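Local coordinates for odorant binding protein ASP5 (Apis mellifera, PDB 3R72) that probably binds and carries odorant molecules in the antennae of the honeybee, and holds two molecules of N-butyl-benzenesulfonamide inside its helical fold, at residues 31-39 and 112-122; 65-73 and 84-92. All blocks are in the same frame, centred on the assembly; numbering follows the deposited sequence. Where two conformers were deposited one is given.

From the N terminus the chain runs through helix 5-23 and the short helix 27-32, whose end begins contact 1. It then passes helix 42-54 and a two-stranded hairpin before contact 2 pairs helix 65-75 with helix 81-91, closing a short loop of ten residues. Helix 100-114 follows, and the C-terminal tail after it returns to 31-39, so contact 1 closes a long loop of 72 residues with contact 2 wholly within it. The centres lie about 16 Å apart, but Q114 and N115 pack on I87, and both contacts touch the same N-butyl-benzenesulfonamide (chain B), the tail from one side of the fold and helix 65-75 from another.

Contact 1: 31-39 and 112-122; sequences DGMRRGEFP and YKQNPEKFFFP. With NBB (N-butyl-benzenesulfonamide), chain C; NBB (N-butyl-benzenesulfonamide), chain B.
R34 reaches along the C-terminal tail and lays its guanidinium flat on the ring of F120, centres 4.3 Å apart and planes at 23°. Its chain is extended from CG to NE (chi3 -171°), which carries NH2 to the carbonyl of F121: NH2 to F121 O is 2.6 Å, with the donor above the carbonyl plane, and NE adds a weak bond to the same oxygen. C14 of N-butyl-benzenesulfonamide (chain C) covers the other face of F120, so this ring parts arginine from ligand. Nearby, M33 CE meets F121 CD2 at 3.8 Å, while F121 CD1 rests against the chain B ligand. The tail thus forms part of the wall of the binding pocket of this PBP/GOBP-family protein, and R16 and Y47 bond its terminal carboxylate. Packing stays close at F38, whose edge points into the face of Y112 in a T-shaped pair (centroids 5.3 Å apart, planes at 71°). G36, the C-prime residue of a Schellman motif, brings its CA within 3.3 Å of Y112 OH. Toward solvent, water takes over: one molecule lies between R34 O and P116 O, and a second joins R34 O, at 2.8 Å, to Y112 OH.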
loop_
_atom_site.group_PDB
_atom_site.type_symbol
_atom_site.label_atom_id
_atom_site.label_comp_id
_atom_site.label_asym_id
_atom_site.label_seq_id
_atom_site.Cartn_x
_atom_site.Cartn_y
_atom_site.Cartn_z
ATOM N N ASP A 31 6.322 -0.030 10.172
ATOM C CA ASP A 31 5.398 -0.810 10.994
ATOM C C ASP A 31 4.363 0.043 11.722
ATOM O O ASP A 31 3.267 -0.426 12.043
ATOM C CB ASP A 31 6.156 -1.620 12.049
ATOM C CG ASP A 31 6.814 -2.845 11.497
ATOM O OD1 ASP A 31 6.298 -3.427 10.521
ATOM O OD2 ASP A 31 7.838 -3.242 12.096
ATOM N N GLY A 32 4.697 1.298 11.974
ATOM C CA GLY A 32 3.770 2.190 12.643
ATOM C C GLY A 32 2.476 2.407 11.883
ATOM O O GLY A 32 1.430 2.633 12.488
ATOM N N MET A 33 2.510 2.334 10.558
ATOM C CA MET A 33 1.294 2.551 9.772
ATOM C C MET A 33 0.179 1.563 10.142
ATOM O O MET A 33 -0.994 1.945 10.213
ATOM C CB MET A 33 1.590 2.507 8.273
ATOM C CG MET A 33 2.489 3.656 7.805
ATOM S SD MET A 33 2.626 3.769 6.007
ATOM C CE MET A 33 3.577 2.290 5.624
ATOM N N ARG A 34 0.533 0.305 10.405
ATOM C CA ARG A 34 -0.465 -0.691 10.780
ATOM C C ARG A 34 -1.107 -0.374 12.143
ATOM O O ARG A 34 -2.245 -0.807 12.420
ATOM C CB ARG A 34 0.159 -2.086 10.754
ATOM C CG ARG A 34 0.453 -2.596 9.333
ATOM C CD ARG A 34 1.515 -3.689 9.339
ATOM N NE ARG A 34 1.975 -4.067 8.001
ATOM C CZ ARG A 34 2.891 -5.009 7.764
ATOM N NH1 ARG A 34 3.453 -5.684 8.766
ATOM N NH2 ARG A 34 3.251 -5.287 6.518
ATOM N N ARG A 35 -0.388 0.384 12.973
ATOM C CA ARG A 35 -0.870 0.874 14.260
ATOM C C ARG A 35 -1.623 2.206 14.108
ATOM O O ARG A 35 -2.018 2.807 15.101
ATOM C CB ARG A 35 0.310 1.062 15.243
ATOM C CG ARG A 35 1.233 -0.155 15.424
ATOM C CD ARG A 35 2.307 0.075 16.505
ATOM N NE ARG A 35 3.536 0.719 16.012
ATOM C CZ ARG A 35 4.604 0.084 15.509
ATOM N NH1 ARG A 35 4.621 -1.244 15.408
ATOM N NH2 ARG A 35 5.678 0.780 15.095
ATOM N N GLY A 36 -1.807 2.682 12.875
ATOM C CA GLY A 36 -2.464 3.963 12.630
ATOM C C GLY A 36 -1.568 5.176 12.837
ATOM O O GLY A 36 -2.063 6.301 12.920
ATOM N N GLU A 37 -0.254 4.955 12.905
ATOM C CA GLU A 37 0.706 6.046 13.036
ATOM C C GLU A 37 1.058 6.529 11.638
ATOM O O GLU A 37 1.780 5.852 10.908
ATOM C CB GLU A 37 1.940 5.574 13.800
ATOM C CG GLU A 37 1.615 5.076 15.198
ATOM C CD GLU A 37 2.803 4.482 15.948
ATOM O OE1 GLU A 37 3.927 4.418 15.422
ATOM O OE2 GLU A 37 2.601 4.073 17.110
ATOM N N PHE A 38 0.518 7.691 11.271
ATOM C CA PHE A 38 0.736 8.315 9.968
ATOM C C PHE A 38 1.292 9.735 10.158
ATOM O O PHE A 38 0.614 10.735 9.913
ATOM C CB PHE A 38 -0.561 8.330 9.154
ATOM C CG PHE A 38 -1.001 6.966 8.705
ATOM C CD1 PHE A 38 -0.382 6.341 7.644
ATOM C CD2 PHE A 38 -2.027 6.310 9.340
ATOM C CE1 PHE A 38 -0.792 5.101 7.214
ATOM C CE2 PHE A 38 -2.441 5.059 8.907
ATOM C CZ PHE A 38 -1.815 4.456 7.848
ATOM N N PRO A 39 2.543 9.842 10.604
ATOM C CA PRO A 39 3.136 11.168 10.746
ATOM C C PRO A 39 3.321 11.832 9.374
ATOM O O PRO A 39 3.395 11.157 8.323
ATOM C CB PRO A 39 4.488 10.872 11.380
ATOM C CG PRO A 39 4.817 9.476 10.905
ATOM C CD PRO A 39 3.500 8.765 10.912
ATOM N N TYR A 112 -6.428 2.425 5.105
ATOM C CA TYR A 112 -6.430 2.211 6.543
ATOM C C TYR A 112 -7.771 2.616 7.154
ATOM O O TYR A 112 -8.375 1.854 7.918
ATOM C CB TYR A 112 -5.284 2.999 7.201
ATOM C CG TYR A 112 -5.247 2.811 8.705
ATOM C CD1 TYR A 112 -4.543 1.758 9.286
ATOM C CD2 TYR A 112 -5.958 3.650 9.546
ATOM C CE1 TYR A 112 -4.539 1.569 10.657
ATOM C CE2 TYR A 112 -5.962 3.457 10.906
ATOM C CZ TYR A 112 -5.248 2.423 11.453
ATOM O OH TYR A 112 -5.235 2.215 12.813
ATOM N N LYS A 113 -8.233 3.810 6.817
ATOM C CA LYS A 113 -9.442 4.349 7.410
ATOM C C LYS A 113 -10.660 3.473 7.130
ATOM O O LYS A 113 -11.556 3.368 7.968
ATOM C CB LYS A 113 -9.673 5.774 6.928
ATOM C CG LYS A 113 -8.752 6.758 7.612
ATOM C CD LYS A 113 -9.166 8.187 7.327
ATOM C CE LYS A 113 -8.052 9.189 7.631
ATOM N NZ LYS A 113 -8.402 10.550 7.136
ATOM N N GLN A 114 -10.716 2.837 5.959
ATOM C CA GLN A 114 -11.863 1.979 5.660
ATOM C C GLN A 114 -11.913 0.704 6.509
ATOM O O GLN A 114 -12.992 0.153 6.722
ATOM C CB GLN A 114 -11.921 1.585 4.188
ATOM C CG GLN A 114 -11.838 2.724 3.158
ATOM C CD GLN A 114 -12.544 4.012 3.537
ATOM O OE1 GLN A 114 -11.928 5.090 3.601
ATOM N NE2 GLN A 114 -13.827 3.921 3.764
ATOM N N ASN A 115 -10.759 0.223 6.971
ATOM C CA ASN A 115 -10.737 -0.971 7.803
ATOM C C ASN A 115 -9.405 -1.066 8.553
ATOM O O ASN A 115 -8.481 -1.755 8.131
ATOM C CB ASN A 115 -10.999 -2.218 6.937
ATOM C CG ASN A 115 -11.362 -3.429 7.744
ATOM O OD1 ASN A 115 -10.788 -3.690 8.787
ATOM N ND2 ASN A 115 -12.318 -4.197 7.242
ATOM N N PRO A 116 -9.301 -0.358 9.683
ATOM C CA PRO A 116 -8.026 -0.363 10.403
ATOM C C PRO A 116 -7.592 -1.754 10.848
ATOM O O PRO A 116 -6.403 -2.068 10.779
ATOM C CB PRO A 116 -8.299 0.547 11.595
ATOM C CG PRO A 116 -9.318 1.509 11.074
ATOM C CD PRO A 116 -10.214 0.674 10.194
ATOM N N GLU A 117 -8.546 -2.589 11.265
ATOM C CA GLU A 117 -8.200 -3.906 11.805
ATOM C C GLU A 117 -7.440 -4.754 10.803
ATOM O O GLU A 117 -6.480 -5.446 11.158
ATOM C CB GLU A 117 -9.449 -4.663 12.261
ATOM C CG GLU A 117 -9.144 -6.051 12.847
ATOM C CD GLU A 117 -10.364 -6.931 13.057
ATOM O OE1 GLU A 117 -11.446 -6.596 12.546
ATOM O OE2 GLU A 117 -10.220 -7.964 13.737
ATOM N N LYS A 118 -7.898 -4.734 9.559
ATOM C CA LYS A 118 -7.360 -5.621 8.542
ATOM C C LYS A 118 -6.312 -4.975 7.631
ATOM O O LYS A 118 -5.757 -5.649 6.772
ATOM C CB LYS A 118 -8.506 -6.216 7.725
ATOM C CG LYS A 118 -9.518 -6.958 8.600
ATOM C CD LYS A 118 -10.310 -8.004 7.852
ATOM C CE LYS A 118 -11.166 -8.816 8.820
ATOM N NZ LYS A 118 -11.912 -9.909 8.131
ATOM N N PHE A 119 -6.004 -3.699 7.835
ATOM C CA PHE A 119 -5.008 -3.003 7.009
ATOM C C PHE A 119 -3.689 -3.749 6.952
ATOM O O PHE A 119 -3.212 -4.247 7.959
ATOM C CB PHE A 119 -4.773 -1.632 7.604
ATOM C CG PHE A 119 -3.680 -0.844 6.932
ATOM C CD1 PHE A 119 -3.918 -0.074 5.792
ATOM C CD2 PHE A 119 -2.409 -0.842 7.460
ATOM C CE1 PHE A 119 -2.893 0.668 5.212
ATOM C CE2 PHE A 119 -1.387 -0.103 6.888
ATOM C CZ PHE A 119 -1.643 0.655 5.772
ATOM N N PHE A 120 -3.094 -3.778 5.759
ATOM C CA PHE A 120 -1.758 -4.310 5.521
ATOM C C PHE A 120 -1.088 -3.467 4.449
ATOM O O PHE A 120 -1.700 -3.156 3.449
ATOM C CB PHE A 120 -1.841 -5.759 5.050
ATOM C CG PHE A 120 -0.495 -6.387 4.781
ATOM C CD1 PHE A 120 0.165 -7.056 5.792
ATOM C CD2 PHE A 120 0.120 -6.277 3.536
ATOM C CE1 PHE A 120 1.411 -7.627 5.565
ATOM C CE2 PHE A 120 1.372 -6.845 3.303
ATOM C CZ PHE A 120 2.015 -7.517 4.323
ATOM N N PHE A 121 0.162 -3.105 4.664
ATOM C CA PHE A 121 0.975 -2.479 3.636
ATOM C C PHE A 121 2.363 -3.116 3.751
ATOM O O PHE A 121 2.860 -3.292 4.853
ATOM C CB PHE A 121 1.053 -0.961 3.822
ATOM C CG PHE A 121 1.653 -0.260 2.646
ATOM C CD1 PHE A 121 0.875 0.034 1.531
ATOM C CD2 PHE A 121 2.999 0.041 2.606
ATOM C CE1 PHE A 121 1.418 0.648 0.419
ATOM C CE2 PHE A 121 3.547 0.672 1.509
ATOM C CZ PHE A 121 2.754 0.968 0.413
ATOM N N PRO A 122 3.000 -3.463 2.624
ATOM C CA PRO A 122 4.294 -4.152 2.708
ATOM C C PRO A 122 5.341 -3.396 3.517
ATOM O O PRO A 122 6.079 -4.031 4.297
ATOM C CB PRO A 122 4.719 -4.270 1.242
ATOM C CG PRO A 122 3.461 -4.315 0.508
ATOM C CD PRO A 122 2.514 -3.392 1.238
ATOM O OXT PRO A 122 5.455 -2.163 3.386
HETATM O O1S NBB C . -0.059 -5.495 -0.006
HETATM S S NBB C . -0.415 -6.305 -1.137
HETATM O O2S NBB C . -0.831 -5.549 -2.283
HETATM N N10 NBB C . -1.634 -7.242 -0.698
HETATM C C11 NBB C . -1.509 -8.119 0.452
HETATM C C12 NBB C . -2.871 -8.458 1.044
HETATM C C13 NBB C . -2.797 -9.635 2.004
HETATM C C14 NBB C . -2.074 -9.275 3.279
HETATM C C4 NBB C . 0.823 -7.262 -1.575
HETATM C C5 NBB C . 1.085 -7.558 -2.921
HETATM C C6 NBB C . 2.142 -8.388 -3.301
HETATM C C1 NBB C . 2.944 -8.958 -2.323
HETATM C C2 NBB C . 2.696 -8.682 -0.989
HETATM C C3 NBB C . 1.648 -7.842 -0.616
HETATM O O1S NBB B . -0.640 -0.763 -3.745
HETATM S S NBB B . -0.656 -1.700 -2.683
HETATM O O2S NBB B . 0.631 -2.091 -2.178
HETATM N N10 NBB B . -1.410 -3.002 -3.230
HETATM C C11 NBB B . -2.737 -2.898 -3.801
HETATM C C12 NBB B . -3.592 -4.105 -3.469
HETATM C C13 NBB B . -3.986 -4.199 -1.995
HETATM C C14 NBB B . -5.003 -3.136 -1.638
HETATM C C4 NBB B . -1.550 -1.090 -1.452
HETATM C C5 NBB B . -1.667 -1.834 -0.275
HETATM C C6 NBB B . -2.427 -1.360 0.804
HETATM C C1 NBB B . -3.080 -0.140 0.737
HETATM C C2 NBB B . -2.961 0.617 -0.404
HETATM C C3 NBB B . -2.214 0.155 -1.486
HETATM O O HOH W 1 -3.974 -2.582 11.468
HETATM O O HOH W 2 -4.475 -0.059 14.003
#

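Contact 2: 65-73 and 84-92; sequences FDMIVKQLE and GKEIVAVCR. With NBB (N-butyl-benzenesulfonamide), chain B.
V88 fits as a knob into the hole formed by F65, I68, V69 and L72. Its CG2 branch does the closest touching, 3.5 Å from L72 CD2 and 3.6 Å from I68 CG2, while CG1 turns toward V69 CG2 and the F65 ring. At one end of this apolar patch R92 CB sits over the face of F65, 3.6 Å from the ring centroid and 13° off its normal, a CH-pi contact. The R92 chain then bends at chi3 (-63°), which folds the guanidinium back over F65 CB, 3.5 Å from NH2. At the other end, K85 stretches fully extended past V69 and L72 to E73, where NZ and OE2 form a salt bridge of 2.9 Å whose hydrogen bond is weak. The helical segments 65-73 and 84-91 run nearly antiparallel, their axes at 161° and 10.3 Å apart at closest approach, and pack side by side in the mainly helical fold of the PBP/GOBP family. Farther out, two waters each accept from R92, one from NH1 and the other from NH2, and both donate to D66 OD1, joining the opposite charges without direct contact. Helix 65-75 also meets N-butyl-benzenesulfonamide (chain B), whose butyl C12 lies 3.6 Å from I68 O. On the partner helix, the C91-C110 disulfide ties the segment to helix 100-114, where Y107 touches both C91 and I68.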
loop_
_atom_site.group_PDB
_atom_site.type_symbol
_atom_site.label_atom_id
_atom_site.label_comp_id
_atom_site.label_asym_id
_atom_site.label_seq_id
_atom_site.Cartn_x
_atom_site.Cartn_y
_atom_site.Cartn_z
ATOM N N PHE A 65 -5.371 1.825 -11.075
ATOM C CA PHE A 65 -6.420 1.143 -10.332
ATOM C C PHE A 65 -6.729 -0.235 -10.893
ATOM O O PHE A 65 -7.097 -1.116 -10.123
ATOM C CB PHE A 65 -7.685 1.994 -10.178
ATOM C CG PHE A 65 -7.475 3.219 -9.340
ATOM C CD1 PHE A 65 -7.185 3.118 -7.989
ATOM C CD2 PHE A 65 -7.536 4.484 -9.903
ATOM C CE1 PHE A 65 -6.955 4.267 -7.236
ATOM C CE2 PHE A 65 -7.317 5.618 -9.138
ATOM C CZ PHE A 65 -7.025 5.502 -7.826
ATOM N N ASP A 66 -6.540 -0.450 -12.194
ATOM C CA ASP A 66 -6.697 -1.810 -12.722
ATOM C C ASP A 66 -5.684 -2.756 -12.054
ATOM O O ASP A 66 -6.029 -3.880 -11.695
ATOM C CB ASP A 66 -6.506 -1.860 -14.252
ATOM C CG ASP A 66 -7.647 -1.231 -15.047
ATOM O OD1 ASP A 66 -8.684 -0.821 -14.475
ATOM O OD2 ASP A 66 -7.485 -1.165 -16.281
ATOM N N MET A 67 -4.455 -2.288 -11.876
ATOM C CA MET A 67 -3.436 -3.116 -11.246
ATOM C C MET A 67 -3.646 -3.255 -9.740
ATOM O O MET A 67 -3.348 -4.300 -9.181
ATOM C CB MET A 67 -2.041 -2.577 -11.546
ATOM C CG MET A 67 -0.959 -3.470 -10.996
ATOM S SD MET A 67 -0.955 -5.138 -11.717
ATOM C CE MET A 67 -0.031 -4.820 -13.221
ATOM N N ILE A 68 -4.186 -2.228 -9.082
ATOM C CA ILE A 68 -4.554 -2.355 -7.672
ATOM C C ILE A 68 -5.566 -3.494 -7.509
ATOM O O ILE A 68 -5.410 -4.342 -6.623
ATOM C CB ILE A 68 -5.076 -1.019 -7.107
ATOM C CG1 ILE A 68 -3.900 -0.050 -6.974
ATOM C CG2 ILE A 68 -5.760 -1.215 -5.770
ATOM C CD1 ILE A 68 -4.257 1.388 -6.703
ATOM N N VAL A 69 -6.582 -3.533 -8.368
ATOM C CA VAL A 69 -7.574 -4.606 -8.284
ATOM C C VAL A 69 -6.954 -5.975 -8.605
ATOM O O VAL A 69 -7.205 -6.948 -7.904
ATOM C CB VAL A 69 -8.819 -4.292 -9.154
ATOM C CG1 VAL A 69 -9.754 -5.486 -9.227
ATOM C CG2 VAL A 69 -9.540 -3.057 -8.590
ATOM N N LYS A 70 -6.117 -6.051 -9.630
ATOM C CA LYS A 70 -5.436 -7.302 -9.937
ATOM C C LYS A 70 -4.570 -7.772 -8.781
ATOM O O LYS A 70 -4.564 -8.965 -8.464
ATOM C CB LYS A 70 -4.591 -7.167 -11.201
ATOM C CG LYS A 70 -5.403 -7.259 -12.490
ATOM C CD LYS A 70 -4.529 -7.586 -13.710
ATOM C CE LYS A 70 -4.191 -6.377 -14.572
ATOM N NZ LYS A 70 -3.781 -5.166 -13.845
ATOM N N GLN A 71 -3.840 -6.861 -8.141
ATOM C CA GLN A 71 -2.979 -7.239 -7.024
ATOM C C GLN A 71 -3.793 -7.747 -5.852
ATOM O O GLN A 71 -3.418 -8.737 -5.220
ATOM C CB GLN A 71 -2.075 -6.085 -6.598
ATOM C CG GLN A 71 -0.969 -5.778 -7.598
ATOM C CD GLN A 71 0.165 -6.807 -7.604
ATOM O OE1 GLN A 71 0.130 -7.805 -6.906
ATOM N NE2 GLN A 71 1.223 -6.500 -8.334
ATOM N N LEU A 72 -4.906 -7.094 -5.533
ATOM C CA LEU A 72 -5.706 -7.570 -4.417
ATOM C C LEU A 72 -6.305 -8.953 -4.745
ATOM O O LEU A 72 -6.371 -9.812 -3.870
ATOM C CB LEU A 72 -6.702 -6.525 -3.944
ATOM C CG LEU A 72 -7.998 -6.287 -4.695
ATOM C CD1 LEU A 72 -9.038 -7.364 -4.352
ATOM C CD2 LEU A 72 -8.531 -4.889 -4.418
ATOM N N GLU A 73 -6.669 -9.189 -6.003
ATOM C CA GLU A 73 -7.189 -10.494 -6.416
ATOM C C GLU A 73 -6.154 -11.611 -6.284
ATOM O O GLU A 73 -6.511 -12.737 -5.961
ATOM C CB GLU A 73 -7.725 -10.446 -7.852
ATOM C CG GLU A 73 -9.012 -9.622 -7.968
ATOM C CD GLU A 73 -9.431 -9.287 -9.403
ATOM O OE1 GLU A 73 -8.563 -9.290 -10.301
ATOM O OE2 GLU A 73 -10.625 -8.973 -9.629
ATOM N N GLY A 84 -12.169 -6.035 -0.157
ATOM C CA GLY A 84 -11.060 -5.253 -0.688
ATOM C C GLY A 84 -11.445 -4.428 -1.909
ATOM O O GLY A 84 -11.033 -3.270 -2.041
ATOM N N LYS A 85 -12.221 -5.015 -2.819
ATOM C CA LYS A 85 -12.707 -4.268 -3.982
ATOM C C LYS A 85 -13.549 -3.072 -3.553
ATOM O O LYS A 85 -13.496 -2.021 -4.178
ATOM C CB LYS A 85 -13.495 -5.165 -4.940
ATOM C CG LYS A 85 -12.642 -6.119 -5.729
ATOM C CD LYS A 85 -13.459 -7.012 -6.650
ATOM C CE LYS A 85 -12.535 -7.836 -7.534
ATOM N NZ LYS A 85 -13.251 -8.847 -8.353
ATOM N N GLU A 86 -14.345 -3.227 -2.494
ATOM C CA GLU A 86 -15.162 -2.133 -1.989
ATOM C C GLU A 86 -14.311 -1.028 -1.384
ATOM O O GLU A 86 -14.658 0.145 -1.513
ATOM C CB GLU A 86 -16.200 -2.657 -1.002
ATOM C CG GLU A 86 -17.242 -3.511 -1.678
ATOM C CD GLU A 86 -18.285 -4.021 -0.727
ATOM O OE1 GLU A 86 -19.427 -3.613 -0.880
ATOM O OE2 GLU A 86 -17.989 -4.853 0.146
ATOM N N ILE A 87 -13.192 -1.381 -0.765
ATOM C CA ILE A 87 -12.272 -0.359 -0.262
ATOM C C ILE A 87 -11.646 0.421 -1.414
ATOM O O ILE A 87 -11.609 1.652 -1.390
ATOM C CB ILE A 87 -11.189 -0.967 0.646
ATOM C CG1 ILE A 87 -11.809 -1.523 1.931
ATOM C CG2 ILE A 87 -10.114 0.082 0.973
ATOM C CD1 ILE A 87 -10.830 -2.293 2.816
ATOM N N VAL A 88 -11.183 -0.279 -2.441
ATOM C CA VAL A 88 -10.639 0.396 -3.624
ATOM C C VAL A 88 -11.702 1.278 -4.277
ATOM O O VAL A 88 -11.430 2.413 -4.690
ATOM C CB VAL A 88 -10.081 -0.615 -4.642
ATOM C CG1 VAL A 88 -9.599 0.110 -5.899
ATOM C CG2 VAL A 88 -8.929 -1.413 -3.997
ATOM N N ALA A 89 -12.930 0.770 -4.338
ATOM C CA ALA A 89 -14.007 1.535 -4.954
ATOM C C ALA A 89 -14.237 2.878 -4.255
ATOM O O ALA A 89 -14.523 3.879 -4.912
ATOM C CB ALA A 89 -15.288 0.736 -4.944
ATOM N N VAL A 90 -14.105 2.901 -2.935
ATOM C CA VAL A 90 -14.177 4.162 -2.196
ATOM C C VAL A 90 -12.926 5.010 -2.428
ATOM O O VAL A 90 -13.000 6.177 -2.816
ATOM C CB VAL A 90 -14.373 3.896 -0.682
ATOM C CG1 VAL A 90 -14.224 5.185 0.129
ATOM C CG2 VAL A 90 -15.756 3.270 -0.437
ATOM N N CYS A 91 -11.763 4.432 -2.181
ATOM C CA CYS A 91 -10.540 5.222 -2.168
ATOM C C CYS A 91 -10.145 5.757 -3.533
ATOM O O CYS A 91 -9.497 6.799 -3.610
ATOM C CB CYS A 91 -9.406 4.439 -1.514
ATOM S SG CYS A 91 -9.745 4.176 0.261
ATOM N N ARG A 92 -10.554 5.090 -4.611
ATOM C CA ARG A 92 -10.178 5.563 -5.945
ATOM C C ARG A 92 -10.830 6.892 -6.282
ATOM O O ARG A 92 -10.388 7.572 -7.206
ATOM C CB ARG A 92 -10.513 4.541 -7.041
ATOM C CG ARG A 92 -12.007 4.340 -7.261
ATOM C CD ARG A 92 -12.289 3.226 -8.251
ATOM N NE ARG A 92 -11.750 3.572 -9.561
ATOM C CZ ARG A 92 -11.230 2.717 -10.440
ATOM N NH1 ARG A 92 -11.205 1.418 -10.192
ATOM N NH2 ARG A 92 -10.715 3.176 -11.580
HETATM O O1S NBB B . -0.640 -0.763 -3.745
HETATM S S NBB B . -0.656 -1.700 -2.683
HETATM O O2S NBB B . 0.631 -2.091 -2.178
HETATM N N10 NBB B . -1.410 -3.002 -3.230
HETATM C C11 NBB B . -2.737 -2.898 -3.801
HETATM C C12 NBB B . -3.592 -4.105 -3.469
HETATM C C13 NBB B . -3.986 -4.199 -1.995
HETATM C C14 NBB B . -5.003 -3.136 -1.638
HETATM C C4 NBB B . -1.550 -1.090 -1.452
HETATM C C5 NBB B . -1.667 -1.834 -0.275
HETATM C C6 NBB B . -2.427 -1.360 0.804
HETATM C C1 NBB B . -3.080 -0.140 0.737
HETATM C C2 NBB B . -2.961 0.617 -0.404
HETATM C C3 NBB B . -2.214 0.155 -1.486
HETATM O O HOH W 3 -9.892 -0.616 -11.678
HETATM O O HOH W 4 -8.994 2.013 -13.632
#